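PDB 4QEO: histone-lysine N-methyltransferase, H3 lysine-9 specific SUVH4 from Arabidopsis thaliana, which transfers methyl groups from S-adenosyl-L-methionine to a lysine of histone H3, in chromatin marked by DNA methylation, and so promotes transcriptional silencing. Local coordinates for residues Asp121-Val126 against Pro216-Asp221; His171-Lys174 against Arg180-Thr183; Ser175-Arg180 against Leu353-Glu358. All blocks are in the same frame, centred on the assembly; numbering follows the deposited sequence.

Contact 1: Asp121-Val126 against Pro216-Asp221; sequences DNADTV and PELTTD
The flat backbone carbonyl of Ala123 takes a methyl group over one face: Leu218 CD1 stands above it, 3.5 Å from Ala123 C and equally close to Ala123 O. The other flat group, the Asp124 carboxylate, meets the same methyl through one oxygen, with OD1 3.6 Å from Leu218 CD1. Asp124 carries its CG beside the backbone N (chi1 -85°), which brings OD1 along the leucine branch, the two side chains sliding past each other in opposite directions. The Ala123 side chain adds its CB, 3.8 Å from Leu218 CD1; a small residue suits this place, because it leaves the carbonyl face open to the leucine. Leu218 reaches the turn with its CD1 branch, and its side chain also touches Tyr188, Asp185 and Arg211 of the neighbouring strands. A water accompanies the apolar contact, donating to Asp124 OD1; its link to Leu218 N is implausibly short and therefore doubtful in detail. The Ala123 carbonyl oxygen is held by Tyr188 and Arg169. Behind the contact, Ala123 N donates to Asp121 OD1 at 2.9 Å and a straight 165°, an Asx turn. Ala123 takes a positive phi of 69°, as the second residue of a type II' turn must. Asn122 and Thr125 exchange both backbone bonds round it, the signature of a tight two-residue beta hairpin, here joining strands 120-122 and 125-129 of the SRA sheet.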
loop_
_atom_site.group_PDB
_atom_site.type_symbol
_atom_site.label_atom_id
_atom_site.label_comp_id
_atom_site.label_asym_id
_atom_site.label_seq_id
_atom_site.Cartn_x
_atom_site.Cartn_y
_atom_site.Cartn_z
ATOM N N ASP A 121 12.517 17.269 -19.064
ATOM C CA ASP A 121 11.158 17.101 -18.576
ATOM C C ASP A 121 10.448 18.413 -18.372
ATOM O O ASP A 121 10.753 19.155 -17.493
ATOM C CB ASP A 121 11.125 16.308 -17.266
ATOM C CG ASP A 121 9.718 15.978 -16.801
ATOM O OD1 ASP A 121 8.771 16.305 -17.460
ATOM O OD2 ASP A 121 9.578 15.393 -15.756
ATOM N N ASN A 122 9.450 18.623 -19.190
ATOM C CA ASN A 122 8.593 19.762 -19.076
ATOM C C ASN A 122 7.125 19.398 -18.964
ATOM O O ASN A 122 6.322 20.014 -19.561
ATOM C CB ASN A 122 8.829 20.757 -20.192
ATOM C CG ASN A 122 10.061 21.616 -19.967
ATOM O OD1 ASN A 122 10.801 21.857 -20.880
ATOM N ND2 ASN A 122 10.272 22.047 -18.769
ATOM N N ALA A 123 6.824 18.341 -18.230
ATOM C CA ALA A 123 5.477 17.966 -17.891
ATOM C C ALA A 123 4.658 17.478 -19.058
ATOM O O ALA A 123 4.732 16.349 -19.388
ATOM C CB ALA A 123 4.770 19.060 -17.115
ATOM N N ASP A 124 3.818 18.336 -19.597
ATOM C CA ASP A 124 3.008 18.012 -20.748
ATOM C C ASP A 124 3.881 17.757 -21.970
ATOM O O ASP A 124 3.497 17.124 -22.883
ATOM C CB ASP A 124 2.017 19.113 -21.049
ATOM C CG ASP A 124 0.743 19.002 -20.246
ATOM O OD1 ASP A 124 0.648 18.231 -19.301
ATOM O OD2 ASP A 124 -0.189 19.721 -20.586
ATOM N N THR A 125 5.065 18.312 -21.957
ATOM C CA THR A 125 6.012 18.105 -23.040
ATOM C C THR A 125 7.293 17.484 -22.504
ATOM O O THR A 125 7.772 17.923 -21.497
ATOM C CB THR A 125 6.348 19.423 -23.753
ATOM O OG1 THR A 125 5.186 19.934 -24.383
ATOM C CG2 THR A 125 7.400 19.209 -24.792
ATOM N N VAL A 126 7.820 16.467 -23.182
ATOM C CA VAL A 126 9.037 15.806 -22.732
ATOM C C VAL A 126 9.969 15.591 -23.928
ATOM O O VAL A 126 9.504 15.331 -25.029
ATOM C CB VAL A 126 8.689 14.429 -22.100
ATOM C CG1 VAL A 126 9.930 13.599 -21.853
ATOM C CG2 VAL A 126 7.933 14.637 -20.776
ATOM N N PRO A 216 -6.837 13.166 -16.930
ATOM C CA PRO A 216 -6.764 14.053 -15.763
ATOM C C PRO A 216 -5.535 14.936 -15.873
ATOM O O PRO A 216 -4.533 14.506 -16.460
ATOM C CB PRO A 216 -6.605 13.082 -14.586
ATOM C CG PRO A 216 -7.210 11.800 -15.064
ATOM C CD PRO A 216 -7.025 11.753 -16.562
ATOM N N GLU A 217 -5.608 16.147 -15.330
ATOM C CA GLU A 217 -4.514 17.101 -15.450
ATOM C C GLU A 217 -3.285 16.551 -14.743
ATOM O O GLU A 217 -3.418 15.882 -13.736
ATOM C CB GLU A 217 -4.925 18.441 -14.834
ATOM C CG GLU A 217 -4.765 19.620 -15.775
ATOM C CD GLU A 217 -5.461 19.405 -17.109
ATOM O OE1 GLU A 217 -6.572 18.833 -17.121
ATOM O OE2 GLU A 217 -4.891 19.804 -18.147
ATOM N N LEU A 218 -2.097 16.802 -15.284
ATOM C CA LEU A 218 -0.878 16.492 -14.548
ATOM C C LEU A 218 -0.850 17.346 -13.295
ATOM O O LEU A 218 -0.999 18.566 -13.348
ATOM C CB LEU A 218 0.371 16.792 -15.369
ATOM C CG LEU A 218 1.006 15.687 -16.199
ATOM C CD1 LEU A 218 2.298 16.199 -16.854
ATOM C CD2 LEU A 218 1.283 14.490 -15.334
ATOM N N THR A 219 -0.645 16.691 -12.167
ATOM C CA THR A 219 -0.640 17.356 -10.884
ATOM C C THR A 219 0.784 17.701 -10.452
ATOM O O THR A 219 1.733 16.949 -10.703
ATOM C CB THR A 219 -1.321 16.471 -9.818
ATOM O OG1 THR A 219 -1.025 16.979 -8.513
ATOM C CG2 THR A 219 -0.825 15.028 -9.926
ATOM N N THR A 220 0.913 18.855 -9.809
ATOM C CA THR A 220 2.177 19.309 -9.258
ATOM C C THR A 220 2.339 18.749 -7.846
ATOM O O THR A 220 1.350 18.395 -7.203
ATOM C CB THR A 220 2.202 20.851 -9.181
ATOM O OG1 THR A 220 1.553 21.402 -10.336
ATOM C CG2 THR A 220 3.631 21.379 -9.085
ATOM N N ASP A 221 3.590 18.654 -7.397
ATOM C CA ASP A 221 3.965 18.437 -5.996
ATOM C C ASP A 221 5.474 18.236 -5.909
ATOM O O ASP A 221 6.109 18.649 -4.941
ATOM C CB ASP A 221 3.254 17.238 -5.362
ATOM C CG ASP A 221 3.444 17.180 -3.857
ATOM O OD1 ASP A 221 4.494 16.671 -3.415
ATOM O OD2 ASP A 221 2.547 17.643 -3.119
HETATM O O HOH W 1 -1.764 18.332 -17.198
#

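Contact 2: His171-Lys174 against Arg180-Thr183; sequences HNCK and RVYT. With nucleotides of chain B.
An antiparallel beta hairpin of the SRA domain, strands 165-172 and 180-197, reaches its loop end where His171 faces Val181 and Asn172 faces Arg180. His171 and Val181 form the hydrogen-bonded pair: His171 N donates to Val181 O at 2.9 Å, and Val181 N returns a straighter bond to His171 O (165°). Asn172 and Arg180 are the non-hydrogen-bonded pair beyond it. On the face bearing His171 and Val181, the imidazole NE2 donates to Thr183 OG1 at 2.9 Å, the hydroxyl lying in the ring plane. That hydroxyl is also bonded to Asp185, so a threonine here can join ring and carboxylate. Cys173 SG rests 3.7 Å from Val181 CG1, small enough to fit beside the branched side chain.

The opposite sheet face serves the methylated DNA this domain binds. Arg180, its chain bent at chi2 and chi3, passes Asn172 OD1 with its CD and sends NH2 to OP2 of DA8 of chain B, a bond whose very short length is doubtful. NH2 also donates to Tyr182 OH at 2.9 Å, while NE makes a weaker bond there. Tyr182 OH passes a hydrogen to OP2 of DT9 of chain B, 2.6 Å away, in the tyrosine plane. A methionine at Arg180 would probably remove a positive charge from beside the DA8 phosphate and deprive the Tyr182 hydroxyl of the guanidinium donors.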
loop_
_atom_site.group_PDB
_atom_site.type_symbol
_atom_site.label_atom_id
_atom_site.label_comp_id
_atom_site.label_asym_id
_atom_site.label_seq_id
_atom_site.Cartn_x
_atom_site.Cartn_y
_atom_site.Cartn_z
ATOM N N HIS A 171 10.330 9.404 -8.927
ATOM C CA HIS A 171 10.318 10.548 -8.032
ATOM C C HIS A 171 11.101 10.122 -6.806
ATOM O O HIS A 171 10.900 9.015 -6.291
ATOM C CB HIS A 171 8.896 10.898 -7.562
ATOM C CG HIS A 171 7.945 11.275 -8.662
ATOM N ND1 HIS A 171 7.805 12.568 -9.119
ATOM C CD2 HIS A 171 7.047 10.534 -9.355
ATOM C CE1 HIS A 171 6.880 12.604 -10.061
ATOM N NE2 HIS A 171 6.400 11.385 -10.221
ATOM N N ASN A 172 11.981 10.999 -6.335
ATOM C CA ASN A 172 12.652 10.791 -5.061
ATOM C C ASN A 172 11.700 11.096 -3.928
ATOM O O ASN A 172 10.915 12.040 -4.008
ATOM C CB ASN A 172 13.895 11.667 -4.950
ATOM C CG ASN A 172 15.078 11.085 -5.686
ATOM O OD1 ASN A 172 15.156 9.873 -5.894
ATOM N ND2 ASN A 172 16.010 11.944 -6.084
ATOM N N CYS A 173 11.753 10.278 -2.882
ATOM C CA CYS A 173 10.924 10.483 -1.702
ATOM C C CYS A 173 11.789 10.733 -0.471
ATOM O O CYS A 173 12.746 10.007 -0.221
ATOM C CB CYS A 173 10.048 9.255 -1.442
ATOM S SG CYS A 173 8.765 8.977 -2.649
ATOM N N LYS A 174 11.456 11.767 0.290
ATOM C CA LYS A 174 12.022 11.924 1.622
ATOM C C LYS A 174 11.050 11.292 2.600
ATOM O O LYS A 174 10.218 11.965 3.200
ATOM C CB LYS A 174 12.295 13.392 1.958
ATOM C CG LYS A 174 11.363 14.388 1.290
ATOM C CD LYS A 174 11.940 15.793 1.381
ATOM C CE LYS A 174 11.462 16.689 0.243
ATOM N NZ LYS A 174 10.090 17.227 0.471
ATOM N N ARG A 180 11.966 5.723 -3.355
ATOM C CA ARG A 180 11.506 6.100 -4.678
ATOM C C ARG A 180 10.105 5.608 -5.025
ATOM O O ARG A 180 9.676 4.590 -4.567
ATOM C CB ARG A 180 12.494 5.647 -5.723
ATOM C CG ARG A 180 12.487 6.568 -6.916
ATOM C CD ARG A 180 13.864 6.908 -7.444
ATOM N NE ARG A 180 13.985 6.208 -8.676
ATOM C CZ ARG A 180 15.053 6.178 -9.437
ATOM N NH1 ARG A 180 16.132 6.848 -9.088
ATOM N NH2 ARG A 180 15.017 5.474 -10.527
ATOM N N VAL A 181 9.397 6.386 -5.816
ATOM C CA VAL A 181 8.089 6.020 -6.269
ATOM C C VAL A 181 7.956 6.337 -7.759
ATOM O O VAL A 181 8.578 7.246 -8.235
ATOM C CB VAL A 181 7.030 6.734 -5.446
ATOM C CG1 VAL A 181 6.996 8.189 -5.751
ATOM C CG2 VAL A 181 5.681 6.147 -5.685
ATOM N N TYR A 182 7.165 5.558 -8.467
ATOM C CA TYR A 182 6.988 5.733 -9.903
ATOM C C TYR A 182 5.524 6.051 -10.172
ATOM O O TYR A 182 4.653 5.279 -9.801
ATOM C CB TYR A 182 7.413 4.455 -10.628
ATOM C CG TYR A 182 8.890 4.181 -10.481
ATOM C CD1 TYR A 182 9.374 3.390 -9.438
ATOM C CD2 TYR A 182 9.808 4.731 -11.370
ATOM C CE1 TYR A 182 10.747 3.148 -9.286
ATOM C CE2 TYR A 182 11.178 4.497 -11.228
ATOM C CZ TYR A 182 11.641 3.707 -10.188
ATOM O OH TYR A 182 13.006 3.475 -10.051
ATOM N N THR A 183 5.233 7.192 -10.788
ATOM C CA THR A 183 3.835 7.508 -11.058
ATOM C C THR A 183 3.562 7.372 -12.542
ATOM O O THR A 183 4.277 7.945 -13.370
ATOM C CB THR A 183 3.462 8.932 -10.615
ATOM O OG1 THR A 183 4.216 9.877 -11.394
ATOM C CG2 THR A 183 3.772 9.114 -9.132
ATOM P P DA B 8 15.552 3.500 -13.516
ATOM O OP1 DA B 8 14.211 3.781 -13.919
ATOM O OP2 DA B 8 16.050 4.079 -12.321
ATOM O "O5'" DA B 8 15.529 1.931 -13.353
ATOM C "C5'" DA B 8 16.582 1.267 -12.682
ATOM C "C4'" DA B 8 16.024 0.295 -11.678
ATOM O "O4'" DA B 8 17.002 -0.720 -11.432
ATOM C "C3'" DA B 8 15.756 0.914 -10.317
ATOM O "O3'" DA B 8 14.740 0.169 -9.651
ATOM C "C2'" DA B 8 17.124 0.859 -9.669
ATOM C "C1'" DA B 8 17.797 -0.345 -10.326
ATOM N N9 DA B 8 19.157 -0.148 -10.812
ATOM C C8 DA B 8 19.730 0.970 -11.354
ATOM N N7 DA B 8 20.966 0.795 -11.742
ATOM C C5 DA B 8 21.220 -0.535 -11.452
ATOM C C6 DA B 8 22.357 -1.342 -11.626
ATOM N N6 DA B 8 23.493 -0.912 -12.167
ATOM N N1 DA B 8 22.277 -2.627 -11.234
ATOM C C2 DA B 8 21.139 -3.059 -10.689
ATOM N N3 DA B 8 20.003 -2.404 -10.482
ATOM C C4 DA B 8 20.112 -1.130 -10.887
ATOM P P DT B 9 14.048 0.570 -8.326
ATOM O OP1 DT B 9 12.835 -0.151 -8.206
ATOM O OP2 DT B 9 14.047 1.994 -8.236
ATOM O "O5'" DT B 9 15.069 0.010 -7.253
ATOM C "C5'" DT B 9 15.183 -1.394 -7.016
ATOM C "C4'" DT B 9 16.401 -1.713 -6.181
ATOM O "O4'" DT B 9 17.588 -1.543 -6.951
ATOM C "C3'" DT B 9 16.612 -0.856 -4.931
ATOM O "O3'" DT B 9 16.111 -1.545 -3.799
ATOM C "C2'" DT B 9 18.118 -0.698 -4.837
ATOM C "C1'" DT B 9 18.660 -1.425 -6.053
ATOM N N1 DT B 9 19.740 -0.749 -6.760
ATOM C C2 DT B 9 20.892 -1.448 -7.026
ATOM O O2 DT B 9 21.080 -2.587 -6.649
ATOM N N3 DT B 9 21.825 -0.753 -7.744
ATOM C C4 DT B 9 21.716 0.532 -8.224
ATOM O O4 DT B 9 22.629 1.016 -8.870
ATOM C C5 DT B 9 20.473 1.196 -7.930
ATOM C C7 DT B 9 20.274 2.602 -8.394
ATOM C C6 DT B 9 19.553 0.525 -7.235
#

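Contact 3: Ser175-Arg180 against Leu353-Glu358. With nucleotides of chain B.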
loop_
_atom_site.group_PDB
_atom_site.type_symbol
_atom_site.label_atom_id
_atom_site.label_comp_id
_atom_site.label_asym_id
_atom_site.label_seq_id
_atom_site.Cartn_x
_atom_site.Cartn_y
_atom_site.Cartn_z
ATOM N N SER A 175 11.153 9.976 2.718
ATOM C CA SER A 175 10.238 9.188 3.522
ATOM C C SER A 175 11.070 8.239 4.364
ATOM O O SER A 175 12.191 7.894 3.985
ATOM C CB SER A 175 9.305 8.386 2.612
ATOM O OG SER A 175 8.128 7.988 3.292
ATOM N N SER A 176 10.527 7.826 5.505
ATOM C CA SER A 176 11.220 6.890 6.386
ATOM C C SER A 176 11.568 5.584 5.666
ATOM O O SER A 176 12.645 5.024 5.872
ATOM C CB SER A 176 10.376 6.588 7.635
ATOM O OG SER A 176 10.337 7.690 8.533
ATOM N N TYR A 177 10.628 5.098 4.858
ATOM C CA TYR A 177 10.696 3.760 4.311
ATOM C C TYR A 177 10.746 3.622 2.811
ATOM O O TYR A 177 11.129 2.601 2.312
ATOM C CB TYR A 177 9.510 2.978 4.830
ATOM C CG TYR A 177 9.429 2.963 6.321
ATOM C CD1 TYR A 177 10.527 2.653 7.085
ATOM C CD2 TYR A 177 8.268 3.258 6.964
ATOM C CE1 TYR A 177 10.460 2.626 8.452
ATOM C CE2 TYR A 177 8.198 3.249 8.329
ATOM C CZ TYR A 177 9.301 2.930 9.068
ATOM O OH TYR A 177 9.230 2.924 10.419
ATOM N N THR A 178 10.302 4.641 2.099
ATOM C CA THR A 178 10.215 4.562 0.645
ATOM C C THR A 178 11.153 5.538 -0.003
ATOM O O THR A 178 10.968 6.708 0.065
ATOM C CB THR A 178 8.819 4.934 0.199
ATOM O OG1 THR A 178 7.868 4.380 1.103
ATOM C CG2 THR A 178 8.557 4.451 -1.211
ATOM N N LYS A 179 12.200 5.045 -0.597
ATOM C CA LYS A 179 13.125 5.899 -1.261
ATOM C C LYS A 179 12.650 6.530 -2.570
ATOM O O LYS A 179 12.941 7.654 -2.873
ATOM C CB LYS A 179 14.417 5.145 -1.439
ATOM C CG LYS A 179 15.117 4.855 -0.116
ATOM C CD LYS A 179 16.046 5.989 0.250
ATOM C CE LYS A 179 17.040 5.587 1.315
ATOM N NZ LYS A 179 18.081 4.726 0.717
ATOM N N ARG A 180 11.966 5.723 -3.355
ATOM C CA ARG A 180 11.506 6.100 -4.678
ATOM C C ARG A 180 10.105 5.608 -5.025
ATOM O O ARG A 180 9.676 4.590 -4.567
ATOM C CB ARG A 180 12.494 5.647 -5.723
ATOM C CG ARG A 180 12.487 6.568 -6.916
ATOM C CD ARG A 180 13.864 6.908 -7.444
ATOM N NE ARG A 180 13.985 6.208 -8.676
ATOM C CZ ARG A 180 15.053 6.178 -9.437
ATOM N NH1 ARG A 180 16.132 6.848 -9.088
ATOM N NH2 ARG A 180 15.017 5.474 -10.527
ATOM N N LEU A 353 3.745 4.309 17.373
ATOM C CA LEU A 353 3.163 4.742 16.117
ATOM C C LEU A 353 4.280 5.235 15.199
ATOM O O LEU A 353 5.078 6.090 15.584
ATOM C CB LEU A 353 2.115 5.828 16.374
ATOM C CG LEU A 353 1.508 6.498 15.143
ATOM C CD1 LEU A 353 0.823 5.469 14.263
ATOM C CD2 LEU A 353 0.532 7.578 15.586
ATOM N N ARG A 354 4.357 4.651 14.005
ATOM C CA ARG A 354 5.449 4.911 13.077
ATOM C C ARG A 354 5.153 6.046 12.113
ATOM O O ARG A 354 6.062 6.512 11.445
ATOM C CB ARG A 354 5.724 3.687 12.195
ATOM C CG ARG A 354 6.133 2.421 12.887
ATOM C CD ARG A 354 5.902 1.234 11.951
ATOM N NE ARG A 354 6.574 0.017 12.399
ATOM C CZ ARG A 354 6.224 -0.676 13.481
ATOM N NH1 ARG A 354 5.213 -0.271 14.243
ATOM N NH2 ARG A 354 6.891 -1.769 13.812
ATOM N N PHE A 355 3.889 6.442 11.984
ATOM C CA PHE A 355 3.505 7.344 10.890
ATOM C C PHE A 355 2.828 8.617 11.366
ATOM O O PHE A 355 2.134 8.620 12.382
ATOM C CB PHE A 355 2.557 6.646 9.900
ATOM C CG PHE A 355 3.029 5.293 9.448
ATOM C CD1 PHE A 355 4.023 5.173 8.500
ATOM C CD2 PHE A 355 2.464 4.140 9.966
ATOM C CE1 PHE A 355 4.461 3.926 8.079
ATOM C CE2 PHE A 355 2.896 2.890 9.551
ATOM C CZ PHE A 355 3.900 2.785 8.607
ATOM N N ASN A 356 3.004 9.687 10.595
ATOM C CA ASN A 356 2.300 10.934 10.839
ATOM C C ASN A 356 0.895 10.851 10.255
ATOM O O ASN A 356 0.725 10.782 9.046
ATOM C CB ASN A 356 3.081 12.104 10.227
ATOM C CG ASN A 356 4.446 12.298 10.888
ATOM O OD1 ASN A 356 4.545 12.391 12.109
ATOM N ND2 ASN A 356 5.502 12.353 10.079
ATOM N N LEU A 357 -0.106 10.859 11.123
ATOM C CA LEU A 357 -1.480 10.680 10.693
ATOM C C LEU A 357 -2.303 11.910 11.003
ATOM O O LEU A 357 -1.885 12.789 11.756
ATOM C CB LEU A 357 -2.108 9.485 11.409
ATOM C CG LEU A 357 -1.358 8.157 11.302
ATOM C CD1 LEU A 357 -2.137 7.066 12.001
ATOM C CD2 LEU A 357 -1.100 7.793 9.844
ATOM N N GLU A 358 -3.497 11.950 10.435
ATOM C CA GLU A 358 -4.390 13.067 10.651
ATOM C C GLU A 358 -5.821 12.559 10.722
ATOM O O GLU A 358 -6.217 11.689 9.945
ATOM C CB GLU A 358 -4.234 14.081 9.513
ATOM C CG GLU A 358 -5.226 15.230 9.546
ATOM C CD GLU A 358 -5.224 16.054 8.257
ATOM O OE1 GLU A 358 -4.423 15.754 7.347
ATOM O OE2 GLU A 358 -6.035 17.001 8.152
ATOM P P DA B 8 15.552 3.500 -13.516
ATOM O OP1 DA B 8 14.211 3.781 -13.919
ATOM O OP2 DA B 8 16.050 4.079 -12.321
ATOM O "O5'" DA B 8 15.529 1.931 -13.353
ATOM C "C5'" DA B 8 16.582 1.267 -12.682
ATOM C "C4'" DA B 8 16.024 0.295 -11.678
ATOM O "O4'" DA B 8 17.002 -0.720 -11.432
ATOM C "C3'" DA B 8 15.756 0.914 -10.317
ATOM O "O3'" DA B 8 14.740 0.169 -9.651
ATOM C "C2'" DA B 8 17.124 0.859 -9.669
ATOM C "C1'" DA B 8 17.797 -0.345 -10.326
ATOM N N9 DA B 8 19.157 -0.148 -10.812
ATOM C C8 DA B 8 19.730 0.970 -11.354
ATOM N N7 DA B 8 20.966 0.795 -11.742
ATOM C C5 DA B 8 21.220 -0.535 -11.452
ATOM C C6 DA B 8 22.357 -1.342 -11.626
ATOM N N6 DA B 8 23.493 -0.912 -12.167
ATOM N N1 DA B 8 22.277 -2.627 -11.234
ATOM C C2 DA B 8 21.139 -3.059 -10.689
ATOM N N3 DA B 8 20.003 -2.404 -10.482
ATOM C C4 DA B 8 20.112 -1.130 -10.887
#
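Two irregular backbones meet here through side chains alone: Tyr177 CA lies 10.4 Å from Phe355 CA. The segment 175-180 is the loop that closes the SRA hairpin, and it turns at Ser176 and Tyr177; the segment 353-358 turns at Arg354 and then extends into strand 357-361 of the SET region. Tyr177 reaches from the loop to the other segment. With its CG beside the backbone N (chi1 -56°), the phenol projects outward, and CE2 comes 3.8 Å from Phe355 CE1. That phenylalanine atom lies near the tyrosine plane, so an edge rather than a face of Tyr177 is used; the two side chains cross at about a right angle. One face of the tyrosine is covered instead by Ser176 CB, 3.8 Å above the centre of the Tyr177 ring. Phe355 has a similar cover from its own neighbour, Arg354 CB. At the far end, the Tyr177 side chain crosses that of Arg354 at about a right angle, its OH 4.0 Å from Arg354 CG.

Tyrosine and arginine each do double duty. Tyrosine combines an apolar ring with a hydroxyl, which is hydrogen-bonded to the carboxylate of Asp321; arginine offers a methylene shaft to the phenol while its NH2 donates to the carbonyl of Asp321. Phenylalanine supplies purely apolar surface. The direct contact is therefore small and apolar. The chemistry implies that SRA loop and SET segment are joined by van der Waals packing, while Tyr177 OH and Arg354 NH2 both bond to Asp321 of the pre-SET region.

Along the chain the order is 121-126, 171-174, 175-180, 180-183, 216-221 and 353-358, so contact 2 falls within the span of contact 1, while contacts 1 and 3 interleave. Contacts 1 and 2 both reach the SRA sheet, their centres 15 Å apart and nearest atoms about 7 Å apart. Contact 3 lies about 13 Å from contact 2, centre to centre, and touches it: the two share Arg180, and Cys173 N lies 2.9 Å from Lys179 O, probably hydrogen-bonded. Contacts 1 and 3 are 25 Å apart. One hairpin thus carries DNA-phosphate contacts at one side and a SET-region contact at its loop, which is consistent with a physical link between the DNA-reading and methyltransferase parts.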